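Local coordinates for haloacid dehalogenase domain protein hydrolase (Planctomyces limnophilus, PDB 4OVY), which is a putative phosphatase of the haloacid dehalogenase superfamily that carries a calcium ion in its metal site and probably acts as a hydrolase, at residues G237-E240 with M241-V245; T40-N43 with D44-W48; F266-D269 with R270-F274; A11-R14 with A15-Y19; G177-P180 with E181-I184. All coordinates share one frame; numbering follows the deposited sequence. Where two conformers were deposited one is given.

Interaction 1: residues G237-E240 with M241-V245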
loop_
_atom_site.group_PDB
_atom_site.type_symbol
_atom_site.label_atom_id
_atom_site.label_comp_id
_atom_site.label_asym_id
_atom_site.label_seq_id
_atom_site.Cartn_x
_atom_site.Cartn_y
_atom_site.Cartn_z
ATOM N N GLY A 237 -19.954 4.397 7.935
ATOM C CA GLY A 237 -18.756 4.623 7.128
ATOM C C GLY A 237 -18.064 3.357 6.628
ATOM O O GLY A 237 -17.238 3.430 5.724
ATOM N N ASP A 238 -18.410 2.206 7.210
ATOM C CA ASP A 238 -17.889 0.900 6.798
ATOM C C ASP A 238 -18.785 0.143 5.812
ATOM O O ASP A 238 -18.436 -0.965 5.388
ATOM C CB ASP A 238 -17.681 0.022 8.042
ATOM C CG ASP A 238 -16.623 0.573 8.963
ATOM O OD1 ASP A 238 -15.518 0.865 8.463
ATOM O OD2 ASP A 238 -16.889 0.710 10.176
ATOM N N TYR A 239 -19.913 0.740 5.430
ATOM C CA TYR A 239 -20.920 0.054 4.606
ATOM C C TYR A 239 -20.331 -0.462 3.295
ATOM O O TYR A 239 -20.495 -1.626 2.966
ATOM C CB TYR A 239 -22.112 0.979 4.307
ATOM C CG TYR A 239 -23.345 0.281 3.753
ATOM C CD1 TYR A 239 -23.369 -0.205 2.450
ATOM C CD2 TYR A 239 -24.498 0.141 4.520
ATOM C CE1 TYR A 239 -24.492 -0.834 1.933
ATOM C CE2 TYR A 239 -25.631 -0.482 4.007
ATOM C CZ TYR A 239 -25.616 -0.972 2.714
ATOM O OH TYR A 239 -26.724 -1.595 2.181
ATOM N N GLU A 240 -19.657 0.410 2.547
ATOM C CA GLU A 240 -19.091 0.017 1.260
ATOM C C GLU A 240 -17.977 -1.026 1.397
ATOM O O GLU A 240 -17.892 -1.937 0.580
ATOM C CB GLU A 240 -18.610 1.235 0.467
ATOM C CG GLU A 240 -19.746 2.129 -0.037
ATOM C CD GLU A 240 -20.098 3.278 0.895
ATOM O OE1 GLU A 240 -19.768 3.229 2.110
ATOM O OE2 GLU A 240 -20.726 4.242 0.395
HETATM N N MSE A 241 -17.142 -0.913 2.429
HETATM C CA MSE A 241 -16.109 -1.928 2.668
HETATM C C MSE A 241 -16.745 -3.297 2.871
HETATM O O MSE A 241 -16.324 -4.273 2.257
HETATM C CB MSE A 241 -15.211 -1.558 3.849
HETATM C CG MSE A 241 -14.259 -2.708 4.176
HETATM SE SE MSE A 241 -13.079 -2.260 5.685
HETATM C CE MSE A 241 -14.402 -2.288 7.152
ATOM N N LEU A 242 -17.752 -3.389 3.733
ATOM C CA LEU A 242 -18.415 -4.673 4.004
ATOM C C LEU A 242 -19.115 -5.212 2.752
ATOM O O LEU A 242 -19.011 -6.396 2.429
ATOM C CB LEU A 242 -19.410 -4.527 5.152
ATOM C CG LEU A 242 -18.816 -4.171 6.526
ATOM C CD1 LEU A 242 -19.897 -3.703 7.493
ATOM C CD2 LEU A 242 -18.060 -5.341 7.113
ATOM N N GLU A 243 -19.809 -4.328 2.036
ATOM C CA GLU A 243 -20.516 -4.708 0.810
ATOM C C GLU A 243 -19.564 -5.252 -0.261
ATOM O O GLU A 243 -19.841 -6.268 -0.911
ATOM C CB GLU A 243 -21.280 -3.498 0.276
ATOM C CG GLU A 243 -22.158 -3.754 -0.926
ATOM C CD GLU A 243 -22.985 -2.530 -1.269
ATOM O OE1 GLU A 243 -22.389 -1.490 -1.625
ATOM O OE2 GLU A 243 -24.227 -2.603 -1.159
ATOM N N TYR A 244 -18.430 -4.579 -0.418
ATOM C CA TYR A 244 -17.402 -4.969 -1.371
ATOM C C TYR A 244 -16.922 -6.391 -1.093
ATOM O O TYR A 244 -16.687 -7.170 -2.018
ATOM C CB TYR A 244 -16.243 -3.958 -1.290
ATOM C CG TYR A 244 -15.053 -4.238 -2.180
ATOM C CD1 TYR A 244 -15.204 -4.453 -3.546
ATOM C CD2 TYR A 244 -13.763 -4.249 -1.656
ATOM C CE1 TYR A 244 -14.107 -4.702 -4.359
ATOM C CE2 TYR A 244 -12.663 -4.493 -2.459
ATOM C CZ TYR A 244 -12.834 -4.712 -3.808
ATOM O OH TYR A 244 -11.734 -4.948 -4.602
ATOM N N VAL A 245 -16.808 -6.724 0.186
ATOM C CA VAL A 245 -16.344 -8.043 0.626
ATOM C C VAL A 245 -17.423 -9.136 0.547
ATOM O O VAL A 245 -17.123 -10.275 0.165
ATOM C CB VAL A 245 -15.779 -7.950 2.065
ATOM C CG1 VAL A 245 -15.558 -9.330 2.675
ATOM C CG2 VAL A 245 -14.480 -7.152 2.052
HETATM O O HOH W 1 -16.802 1.769 3.554
#

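Interaction 2: residues T40-N43 with D44-W48. With CA (calcium ion), chain J; EDO (1,2-ethanediol), chain H.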
loop_
_atom_site.group_PDB
_atom_site.type_symbol
_atom_site.label_atom_id
_atom_site.label_comp_id
_atom_site.label_asym_id
_atom_site.label_seq_id
_atom_site.Cartn_x
_atom_site.Cartn_y
_atom_site.Cartn_z
ATOM N N THR A 40 -9.763 -7.101 6.511
ATOM C CA THR A 40 -9.680 -5.669 6.779
ATOM C C THR A 40 -10.541 -5.271 7.974
ATOM O O THR A 40 -11.690 -5.706 8.108
ATOM C CB THR A 40 -10.086 -4.827 5.552
ATOM O OG1 THR A 40 -11.386 -5.222 5.092
ATOM C CG2 THR A 40 -9.077 -4.978 4.443
ATOM N N PHE A 41 -9.964 -4.438 8.833
ATOM C CA PHE A 41 -10.624 -3.917 10.022
ATOM C C PHE A 41 -10.631 -2.396 9.985
ATOM O O PHE A 41 -9.607 -1.773 9.717
ATOM C CB PHE A 41 -9.849 -4.318 11.284
ATOM C CG PHE A 41 -9.838 -5.794 11.556
ATOM C CD1 PHE A 41 -8.911 -6.623 10.941
ATOM C CD2 PHE A 41 -10.738 -6.353 12.451
ATOM C CE1 PHE A 41 -8.902 -7.985 11.195
ATOM C CE2 PHE A 41 -10.733 -7.717 12.706
ATOM C CZ PHE A 41 -9.810 -8.529 12.080
ATOM N N ASP A 42 -11.767 -1.790 10.306
ATOM C CA ASP A 42 -11.748 -0.402 10.745
ATOM C C ASP A 42 -11.009 -0.344 12.091
ATOM O O ASP A 42 -10.849 -1.376 12.763
ATOM C CB ASP A 42 -13.170 0.131 10.886
ATOM C CG ASP A 42 -13.236 1.648 10.935
ATOM O OD1 ASP A 42 -12.222 2.346 10.743
ATOM O OD2 ASP A 42 -14.338 2.151 11.164
ATOM N N ASN A 43 -10.560 0.847 12.479
ATOM C CA ASN A 43 -9.901 1.039 13.772
ATOM C C ASN A 43 -10.854 1.638 14.815
ATOM O O ASN A 43 -11.314 0.939 15.717
ATOM C CB ASN A 43 -8.645 1.912 13.612
ATOM C CG ASN A 43 -7.830 2.009 14.898
ATOM O OD1 ASN A 43 -7.757 1.058 15.681
ATOM N ND2 ASN A 43 -7.212 3.162 15.117
ATOM N N ASP A 44 -11.164 2.925 14.673
ATOM C CA ASP A 44 -12.048 3.624 15.619
ATOM C C ASP A 44 -13.375 2.874 15.760
ATOM O O ASP A 44 -14.062 2.668 14.779
ATOM C CB ASP A 44 -12.346 5.046 15.135
ATOM C CG ASP A 44 -11.110 5.928 15.057
ATOM O OD1 ASP A 44 -10.139 5.725 15.820
ATOM O OD2 ASP A 44 -11.123 6.853 14.224
ATOM N N GLY A 45 -13.718 2.458 16.976
ATOM C CA GLY A 45 -14.996 1.808 17.247
ATOM C C GLY A 45 -15.053 0.334 16.889
ATOM O O GLY A 45 -16.053 -0.331 17.161
ATOM N N THR A 46 -13.988 -0.174 16.267
ATOM C CA THR A 46 -13.916 -1.564 15.840
ATOM C C THR A 46 -12.816 -2.295 16.623
ATOM O O THR A 46 -13.060 -3.375 17.160
ATOM C CB THR A 46 -13.677 -1.646 14.324
ATOM O OG1 THR A 46 -14.841 -1.160 13.638
ATOM C CG2 THR A 46 -13.400 -3.075 13.876
ATOM N N LEU A 47 -11.621 -1.706 16.675
ATOM C CA LEU A 47 -10.488 -2.248 17.435
ATOM C C LEU A 47 -10.265 -1.531 18.769
ATOM O O LEU A 47 -9.660 -2.095 19.685
ATOM C CB LEU A 47 -9.205 -2.160 16.605
ATOM C CG LEU A 47 -9.148 -2.992 15.321
ATOM C CD1 LEU A 47 -7.822 -2.813 14.601
ATOM C CD2 LEU A 47 -9.377 -4.470 15.625
ATOM N N TRP A 48 -10.710 -0.280 18.869
ATOM C CA TRP A 48 -10.549 0.494 20.091
ATOM C C TRP A 48 -11.639 1.550 20.245
ATOM O O TRP A 48 -12.435 1.774 19.337
ATOM C CB TRP A 48 -9.147 1.115 20.160
ATOM C CG TRP A 48 -8.889 2.306 19.280
ATOM C CD1 TRP A 48 -9.605 2.710 18.187
ATOM C CD2 TRP A 48 -7.799 3.230 19.405
ATOM N NE1 TRP A 48 -9.038 3.833 17.641
ATOM C CE2 TRP A 48 -7.926 4.169 18.364
ATOM C CE3 TRP A 48 -6.725 3.349 20.292
ATOM C CZ2 TRP A 48 -7.029 5.214 18.194
ATOM C CZ3 TRP A 48 -5.834 4.395 20.119
ATOM C CH2 TRP A 48 -5.994 5.314 19.084
HETATM CA CA CA J . -15.515 3.189 12.860
HETATM C C1 EDO H . -12.294 8.523 11.902
HETATM O O1 EDO H . -12.563 7.129 12.119
HETATM C C2 EDO H . -13.349 9.127 10.982
HETATM O O2 EDO H . -13.642 8.222 9.910
HETATM O O HOH W 2 -11.297 4.401 11.992
HETATM O O HOH W 3 -7.580 5.762 14.475
HETATM O O HOH W 4 -16.209 3.599 10.161
HETATM O O HOH W 5 -16.190 5.081 13.430
#

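Interaction 3: residues F266-D269 with R270-F274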
loop_
_atom_site.group_PDB
_atom_site.type_symbol
_atom_site.label_atom_id
_atom_site.label_comp_id
_atom_site.label_asym_id
_atom_site.label_seq_id
_atom_site.Cartn_x
_atom_site.Cartn_y
_atom_site.Cartn_z
ATOM N N PHE A 266 -19.299 1.934 25.966
ATOM C CA PHE A 266 -20.293 2.952 25.645
ATOM C C PHE A 266 -21.405 2.319 24.844
ATOM O O PHE A 266 -21.159 1.388 24.078
ATOM C CB PHE A 266 -19.661 4.057 24.815
ATOM C CG PHE A 266 -18.636 4.851 25.555
ATOM C CD1 PHE A 266 -17.311 4.460 25.561
ATOM C CD2 PHE A 266 -19.003 5.997 26.246
ATOM C CE1 PHE A 266 -16.359 5.196 26.253
ATOM C CE2 PHE A 266 -18.060 6.737 26.938
ATOM C CZ PHE A 266 -16.735 6.334 26.940
ATOM N N ALA A 267 -22.627 2.818 25.025
ATOM C CA ALA A 267 -23.765 2.336 24.251
ATOM C C ALA A 267 -24.179 3.435 23.292
ATOM O O ALA A 267 -24.497 4.548 23.716
ATOM C CB ALA A 267 -24.918 1.947 25.156
ATOM N N TYR A 268 -24.139 3.132 22.001
ATOM C CA TYR A 268 -24.526 4.082 20.965
ATOM C C TYR A 268 -24.729 3.387 19.630
ATOM O O TYR A 268 -24.114 2.367 19.369
ATOM C CB TYR A 268 -23.466 5.172 20.792
ATOM C CG TYR A 268 -22.083 4.681 20.379
ATOM C CD1 TYR A 268 -21.160 4.281 21.329
ATOM C CD2 TYR A 268 -21.702 4.651 19.034
ATOM C CE1 TYR A 268 -19.896 3.845 20.964
ATOM C CE2 TYR A 268 -20.441 4.216 18.651
ATOM C CZ TYR A 268 -19.538 3.822 19.621
ATOM O OH TYR A 268 -18.292 3.398 19.256
ATOM N N ASP A 269 -25.593 3.942 18.791
ATOM C CA ASP A 269 -25.671 3.527 17.399
ATOM C C ASP A 269 -26.223 4.642 16.499
ATOM O O ASP A 269 -25.440 5.409 15.919
ATOM C CB ASP A 269 -26.401 2.170 17.200
ATOM C CG ASP A 269 -27.666 2.008 18.042
ATOM O OD1 ASP A 269 -28.491 2.942 18.151
ATOM O OD2 ASP A 269 -27.864 0.891 18.565
ATOM N N ARG A 270 -27.543 4.767 16.422
ATOM C CA ARG A 270 -28.182 5.577 15.370
ATOM C C ARG A 270 -28.076 7.086 15.584
ATOM O O ARG A 270 -28.170 7.851 14.620
ATOM C CB ARG A 270 -29.652 5.176 15.214
ATOM C CG ARG A 270 -29.846 3.710 14.841
ATOM C CD ARG A 270 -31.283 3.394 14.459
ATOM N NE ARG A 270 -31.532 1.949 14.421
ATOM C CZ ARG A 270 -31.349 1.159 13.362
ATOM N NH1 ARG A 270 -31.608 -0.137 13.456
ATOM N NH2 ARG A 270 -30.922 1.645 12.205
ATOM N N GLN A 271 -27.875 7.506 16.832
ATOM C CA GLN A 271 -27.872 8.923 17.197
ATOM C C GLN A 271 -26.478 9.480 17.479
ATOM O O GLN A 271 -26.342 10.646 17.826
ATOM C CB GLN A 271 -28.731 9.145 18.451
ATOM C CG GLN A 271 -30.129 8.547 18.401
ATOM C CD GLN A 271 -31.070 9.340 17.525
ATOM O OE1 GLN A 271 -30.826 9.522 16.332
ATOM N NE2 GLN A 271 -32.159 9.819 18.114
ATOM N N SER A 272 -25.444 8.662 17.331
ATOM C CA SER A 272 -24.118 9.046 17.778
ATOM C C SER A 272 -23.437 9.941 16.756
ATOM O O SER A 272 -23.426 9.626 15.576
ATOM C CB SER A 272 -23.252 7.811 18.005
ATOM O OG SER A 272 -22.020 8.180 18.592
ATOM N N PRO A 273 -22.864 11.064 17.205
ATOM C CA PRO A 273 -22.056 11.847 16.276
ATOM C C PRO A 273 -20.761 11.128 15.868
ATOM O O PRO A 273 -20.250 11.371 14.783
ATOM C CB PRO A 273 -21.751 13.129 17.054
ATOM C CG PRO A 273 -22.000 12.821 18.483
ATOM C CD PRO A 273 -22.995 11.699 18.528
ATOM N N PHE A 274 -20.248 10.251 16.728
ATOM C CA PHE A 274 -19.032 9.497 16.437
ATOM C C PHE A 274 -19.372 8.021 16.264
ATOM O O PHE A 274 -19.993 7.424 17.136
ATOM C CB PHE A 274 -18.018 9.694 17.565
ATOM C CG PHE A 274 -17.618 11.132 17.762
ATOM C CD1 PHE A 274 -16.736 11.741 16.881
ATOM C CD2 PHE A 274 -18.133 11.881 18.814
ATOM C CE1 PHE A 274 -16.369 13.068 17.040
ATOM C CE2 PHE A 274 -17.765 13.210 18.981
ATOM C CZ PHE A 274 -16.888 13.806 18.090
HETATM O O HOH W 6 -27.099 6.426 19.498
#

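Interaction 4: residues A11-R14 with A15-Y19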
loop_
_atom_site.group_PDB
_atom_site.type_symbol
_atom_site.label_atom_id
_atom_site.label_comp_id
_atom_site.label_asym_id
_atom_site.label_seq_id
_atom_site.Cartn_x
_atom_site.Cartn_y
_atom_site.Cartn_z
ATOM N N ALA A 11 -23.728 -15.771 17.771
ATOM C CA ALA A 11 -23.730 -15.842 16.313
ATOM C C ALA A 11 -22.362 -15.474 15.747
ATOM O O ALA A 11 -21.878 -16.127 14.821
ATOM C CB ALA A 11 -24.808 -14.943 15.722
ATOM N N ALA A 12 -21.742 -14.435 16.309
ATOM C CA ALA A 12 -20.462 -13.951 15.800
ATOM C C ALA A 12 -19.318 -14.956 16.000
ATOM O O ALA A 12 -18.543 -15.199 15.079
ATOM C CB ALA A 12 -20.108 -12.603 16.417
ATOM N N ARG A 13 -19.217 -15.542 17.188
ATOM C CA ARG A 13 -18.156 -16.517 17.444
ATOM C C ARG A 13 -18.342 -17.754 16.573
ATOM O O ARG A 13 -17.370 -18.288 16.040
ATOM C CB ARG A 13 -18.087 -16.914 18.920
ATOM C CG ARG A 13 -16.746 -17.544 19.289
ATOM C CD ARG A 13 -16.724 -18.079 20.711
ATOM N NE ARG A 13 -17.581 -19.256 20.891
ATOM C CZ ARG A 13 -17.749 -19.881 22.052
ATOM N NH1 ARG A 13 -17.127 -19.436 23.135
ATOM N NH2 ARG A 13 -18.537 -20.946 22.137
ATOM N N ARG A 14 -19.588 -18.200 16.418
ATOM C CA ARG A 14 -19.883 -19.354 15.561
ATOM C C ARG A 14 -19.500 -19.081 14.113
ATOM O O ARG A 14 -18.862 -19.913 13.468
ATOM C CB ARG A 14 -21.357 -19.753 15.655
ATOM C CG ARG A 14 -21.730 -20.358 16.999
ATOM C CD ARG A 14 -23.108 -20.996 16.989
ATOM N NE ARG A 14 -24.189 -20.021 16.888
ATOM C CZ ARG A 14 -24.708 -19.331 17.904
ATOM N NH1 ARG A 14 -24.252 -19.477 19.146
ATOM N NH2 ARG A 14 -25.702 -18.481 17.670
ATOM N N ALA A 15 -19.878 -17.908 13.615
ATOM C CA ALA A 15 -19.576 -17.516 12.239
ATOM C C ALA A 15 -18.077 -17.408 11.980
ATOM O O ALA A 15 -17.596 -17.857 10.943
ATOM C CB ALA A 15 -20.253 -16.195 11.906
ATOM N N ILE A 16 -17.344 -16.807 12.915
ATOM C CA ILE A 16 -15.909 -16.623 12.754
ATOM C C ILE A 16 -15.199 -17.972 12.708
ATOM O O ILE A 16 -14.433 -18.234 11.783
ATOM C CB ILE A 16 -15.309 -15.739 13.864
ATOM C CG1 ILE A 16 -15.785 -14.295 13.689
ATOM C CG2 ILE A 16 -13.785 -15.794 13.829
ATOM C CD1 ILE A 16 -15.552 -13.424 14.901
ATOM N N LEU A 17 -15.476 -18.826 13.691
ATOM C CA LEU A 17 -14.805 -20.127 13.770
ATOM C C LEU A 17 -15.123 -20.994 12.552
ATOM O O LEU A 17 -14.225 -21.601 11.977
ATOM C CB LEU A 17 -15.174 -20.855 15.068
ATOM C CG LEU A 17 -14.702 -20.193 16.369
ATOM C CD1 LEU A 17 -15.338 -20.885 17.564
ATOM C CD2 LEU A 17 -13.183 -20.190 16.493
ATOM N N GLU A 18 -16.398 -21.026 12.161
ATOM C CA GLU A 18 -16.861 -21.812 11.010
ATOM C C GLU A 18 -16.209 -21.336 9.710
ATOM O O GLU A 18 -15.715 -22.139 8.907
ATOM C CB GLU A 18 -18.391 -21.715 10.893
ATOM C CG GLU A 18 -19.031 -22.588 9.818
ATOM C CD GLU A 18 -20.524 -22.821 10.064
ATOM O OE1 GLU A 18 -21.234 -21.834 10.380
ATOM O OE2 GLU A 18 -20.991 -23.990 9.949
ATOM N N TYR A 19 -16.213 -20.026 9.509
ATOM C CA TYR A 19 -15.676 -19.444 8.288
ATOM C C TYR A 19 -14.167 -19.659 8.175
ATOM O O TYR A 19 -13.669 -20.086 7.130
ATOM C CB TYR A 19 -16.006 -17.955 8.230
ATOM C CG TYR A 19 -15.605 -17.307 6.933
ATOM C CD1 TYR A 19 -16.347 -17.524 5.777
ATOM C CD2 TYR A 19 -14.494 -16.474 6.858
ATOM C CE1 TYR A 19 -15.996 -16.929 4.578
ATOM C CE2 TYR A 19 -14.131 -15.867 5.656
ATOM C CZ TYR A 19 -14.883 -16.103 4.521
ATOM O OH TYR A 19 -14.537 -15.518 3.327
#

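Interaction 5: residues G177-P180 with E181-I184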
loop_
_atom_site.group_PDB
_atom_site.type_symbol
_atom_site.label_atom_id
_atom_site.label_comp_id
_atom_site.label_asym_id
_atom_site.label_seq_id
_atom_site.Cartn_x
_atom_site.Cartn_y
_atom_site.Cartn_z
ATOM N N GLY A 177 -0.247 -5.707 16.409
ATOM C CA GLY A 177 0.545 -6.638 15.607
ATOM C C GLY A 177 0.449 -6.364 14.118
ATOM O O GLY A 177 0.733 -7.237 13.309
ATOM N N ILE A 178 0.059 -5.143 13.752
ATOM C CA ILE A 178 -0.138 -4.790 12.359
ATOM C C ILE A 178 0.945 -3.803 11.935
ATOM O O ILE A 178 0.999 -2.678 12.462
ATOM C CB ILE A 178 -1.540 -4.188 12.145
ATOM C CG1 ILE A 178 -2.605 -5.236 12.493
ATOM C CG2 ILE A 178 -1.695 -3.701 10.710
ATOM C CD1 ILE A 178 -4.028 -4.711 12.494
ATOM N N PRO A 179 1.817 -4.213 10.994
ATOM C CA PRO A 179 2.915 -3.354 10.566
ATOM C C PRO A 179 2.434 -2.206 9.682
ATOM O O PRO A 179 1.338 -2.274 9.141
ATOM C CB PRO A 179 3.793 -4.304 9.761
ATOM C CG PRO A 179 2.824 -5.251 9.147
ATOM C CD PRO A 179 1.749 -5.441 10.177
ATOM N N PRO A 180 3.258 -1.160 9.516
ATOM C CA PRO A 180 2.842 0.043 8.784
ATOM C C PRO A 180 2.367 -0.218 7.359
ATOM O O PRO A 180 1.427 0.443 6.902
ATOM C CB PRO A 180 4.099 0.919 8.784
ATOM C CG PRO A 180 4.924 0.411 9.904
ATOM C CD PRO A 180 4.630 -1.043 10.035
ATOM N N GLU A 181 2.986 -1.182 6.674
ATOM C CA GLU A 181 2.586 -1.524 5.301
ATOM C C GLU A 181 1.195 -2.175 5.201
ATOM O O GLU A 181 0.709 -2.408 4.097
ATOM C CB GLU A 181 3.656 -2.380 4.595
ATOM C CG GLU A 181 3.862 -3.796 5.139
ATOM C CD GLU A 181 4.845 -3.885 6.297
ATOM O OE1 GLU A 181 5.148 -2.852 6.957
ATOM O OE2 GLU A 181 5.319 -5.014 6.547
ATOM N N GLN A 182 0.566 -2.471 6.339
ATOM C CA GLN A 182 -0.777 -3.037 6.367
ATOM C C GLN A 182 -1.779 -2.107 7.045
ATOM O O GLN A 182 -2.844 -2.540 7.492
ATOM C CB GLN A 182 -0.751 -4.415 7.038
ATOM C CG GLN A 182 -0.031 -5.422 6.166
ATOM C CD GLN A 182 0.109 -6.805 6.767
ATOM O OE1 GLN A 182 -0.643 -7.227 7.655
ATOM N NE2 GLN A 182 1.060 -7.526 6.256
ATOM N N VAL A 183 -1.422 -0.826 7.118
ATOM C CA VAL A 183 -2.314 0.203 7.630
ATOM C C VAL A 183 -2.705 1.077 6.441
ATOM O O VAL A 183 -1.842 1.574 5.719
ATOM C CB VAL A 183 -1.645 1.068 8.713
ATOM C CG1 VAL A 183 -2.603 2.167 9.178
ATOM C CG2 VAL A 183 -1.197 0.207 9.890
ATOM N N ILE A 184 -4.005 1.219 6.228
ATOM C CA ILE A 184 -4.550 2.064 5.178
ATOM C C ILE A 184 -5.398 3.115 5.869
ATOM O O ILE A 184 -6.205 2.800 6.748
ATOM C CB ILE A 184 -5.402 1.243 4.193
ATOM C CG1 ILE A 184 -4.521 0.243 3.446
ATOM C CG2 ILE A 184 -6.122 2.135 3.192
ATOM C CD1 ILE A 184 -5.306 -0.803 2.679
#

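Interaction 1: residues G237-E240 with M241-V245
Met241, modelled as selenomethionine, lies beside Asp238 with the two side chains pointing the same way. Its CB rests 3.6 Å from Asp238 O, the carbonyl one helical turn back. From there CG stands anti to the backbone N (chi1 173°) and the chain stays extended to the selenium, which packs against Thr40 on strand 38-41. A bend about the CG-SE bond (chi3 70°) folds the methyl CE of Met241 back to Asp238, where it meets OD1 at 3.6 Å. Asp238 O also takes a 3.0 Å bond from Leu242 N. A water accepts from Met241 N and donates to Gly237 O, bridging the first turn. On another side of the helix, Glu243 OE2 meets the edge of the Tyr239 ring in its plane, 3.6 Å from CE1, with carboxylate and ring nearly perpendicular. Glu243 OE2 forms a salt bridge with Lys287, and OE1 a hydrogen bond with Tyr192 of the second subunit; Tyr239 OH bonds Asp283. Asp238, seen to bind calcium in this protein though not in this chain, pairs through OD1 with Lys216. Helix 239-246, the crossover of a beta-alpha-beta unit, packs on strand 230-233 and touches helices 215-223 and 279-287.

Interaction 2: residues T40-N43 with D44-W48
Asn43 O is gripped by two backbone N-H groups, and weakly by a third from Trp48 N. Leu47 N reaches Asn43 O in the carbonyl plane at 2.8 Å, whereas Thr46 N (2.9 Å) comes from above that plane. Asn43 CG stands anti to its N (chi1 -173°), which carries the amide over one face of the Trp48 indole, planes 21° apart, with Asn43 OD1 3.5 Å from Trp48 CD1, off toward the rim. Trp48 NE1 donates a 2.8 Å bond to Asp44 OD1, which lies close to the indole plane and accepts on its anti lone pair. Asp42 O, buried under Thr46 CB at 3.2 Å, has no hydrogen-bond partner. Calcium is bound by Asp42 OD2 (2.3 Å), the backbone Asp44 O (2.5 Å), two waters and Asn234, while Asp42 OD1 forms a salt bridge with Lys216. Asp42, Asp44 and Thr46 fit the DxDx(T/V) pattern, consistent with the haloacid dehalogenase family. The loop leaves strand 38-41, which runs parallel between strands 156-161 and 230-233, while Phe41 and Leu47 pack on helix 141-152.

Interaction 3: residues F266-D269 with R270-F274
The Tyr268 ring and Ser272 meet at a slant: Ser272 OG lies 3.6 Å from Tyr268 CD2, and Ser272 CB packs against the same carbon. Farther along the ring, Tyr268 CE2 comes to within 3.6 Å of Phe274 O. Phe274 O takes a 2.6 Å hydrogen bond from Ser272 OG, so hydroxyl and acceptor both lie along the tyrosine; Gln51 is a further partner of that hydroxyl. With chi1 61°, CG of Tyr268 sits between its own N and carbonyl carbon, which turns the ring toward the 270-274 loop. Asp269 adopts a similar torsion (43°), and its carboxylate turns onto the following peptide, where OD1 uses its anti lone pair to accept Arg270 N at 2.7 Å. The Asp269 carboxylate and Arg270 guanidinium planes stand 50° apart without pairing, for the arginine runs extended to Asp278 and Thr282. Asp269 OD2 is taken by His258. Replacing Asp269 by an alanine would probably leave Arg270 N and His258 without their carboxylate partners and free the start of the turn to shift. A water accepting from both Asp269 N and Gln271 N ties the backbone further. Through its hydroxyl Tyr268 bonds Glu50, seen to bind calcium in this protein although not in this chain, and its ring stacks on His259. Asp269 to Ser272 form a type I beta turn after a short, weakly bonded strand about 267-268, whose Tyr268 reaches toward the metal site.

Interaction 4: residues A11-R14 with A15-Y19
Ala11 O accepts Ala15 N at 2.9 Å, beginning the i-to-i+4 ladder of the alpha helix 11-24. Ala12 O takes Ile16 N (3.0 Å), Arg13 O takes Leu17 N (3.1 Å) and Arg14 O takes Glu18 N (3.0 Å), so each carbonyl from Ala11 to Arg14 has a backbone donor. Arg13 N, in the first turn, is hydrogen-bonded to Ser10 OG. The Arg13 side chain runs beside Leu17, CG 4.0 Å from Leu17 CD1, and its NH1 is hydrogen-bonded to Trp7 O. Ile16 CG1 closes on Ala12 O, 3.2 Å away, a close carbon-to-oxygen contact with an acceptor already taken by Ile16 N. Ala12 packs on both strands 253-260 and 290-293, Ile16 on 253-260 and helix 141-152. Arg14 NH1 finds Asp9 in a salt bridge and also a citrate molecule, probably from the crystallisation liquor. The bend of the Arg14 chain at chi3 (-70°) brings its guanidinium back over the start of the helix, where Ala11 N lies 3.3 Å above one face, offset toward the rim.

Interaction 5: residues G177-P180 with E181-I184
Glu181 folds back across Pro179, the two side chains meeting at about a right angle. Its CG lies in the crowded position between N and carbonyl carbon (chi1 68°), and a second bend at chi2 (-86°) lays the carboxylate on the proline ring: Glu181 OE1 sits 3.4 Å from Pro179 CB, OE2 3.6 Å from Pro179 CG. Ile178 turns CG2 toward Val183 CG2 (4.0 Å) and toward Gln182 O. Two successive i-to-i+3 bonds wind the turn, Gln182 N to Pro179 O at 2.9 Å and Val183 N to Pro180 O at 3.1 Å, both donors standing above the carbonyl planes. The Glu181 carboxylate pairs with Lys156 and Arg226 of the second subunit. A leucine in place of Glu181 would probably leave that lysine and arginine without their counter-charge. A carboxylate bent over apolar proline carbons, its charge met by two basic groups of the partner, implies that this turn, leading into strand 183-195, contributes to the dimer interface.

Overall arrangement
Interactions 1, 2 and 3 gather round the calcium ion. Interactions 1 and 2 touch where Asp238 OD2 comes within 3.1 Å of Asp42 OD2; Lys216 forms salt bridges with both aspartates, while calcium is bound by Asp42. Interaction 3 reaches interaction 2 through Tyr268 OH, 4.2 Å from Gly45 CA, its side chain about 7 Å from the ion. Interaction 5 stays about 5 Å from interaction 2 between nearest atoms, with the side chain of Val183 about 13 Å from the calcium ion; it and interaction 1 both meet the second subunit. Helix 11-24 of interaction 4 is peripheral, about 6 Å from interaction 1 and about 16 Å from interaction 3 between nearest atoms.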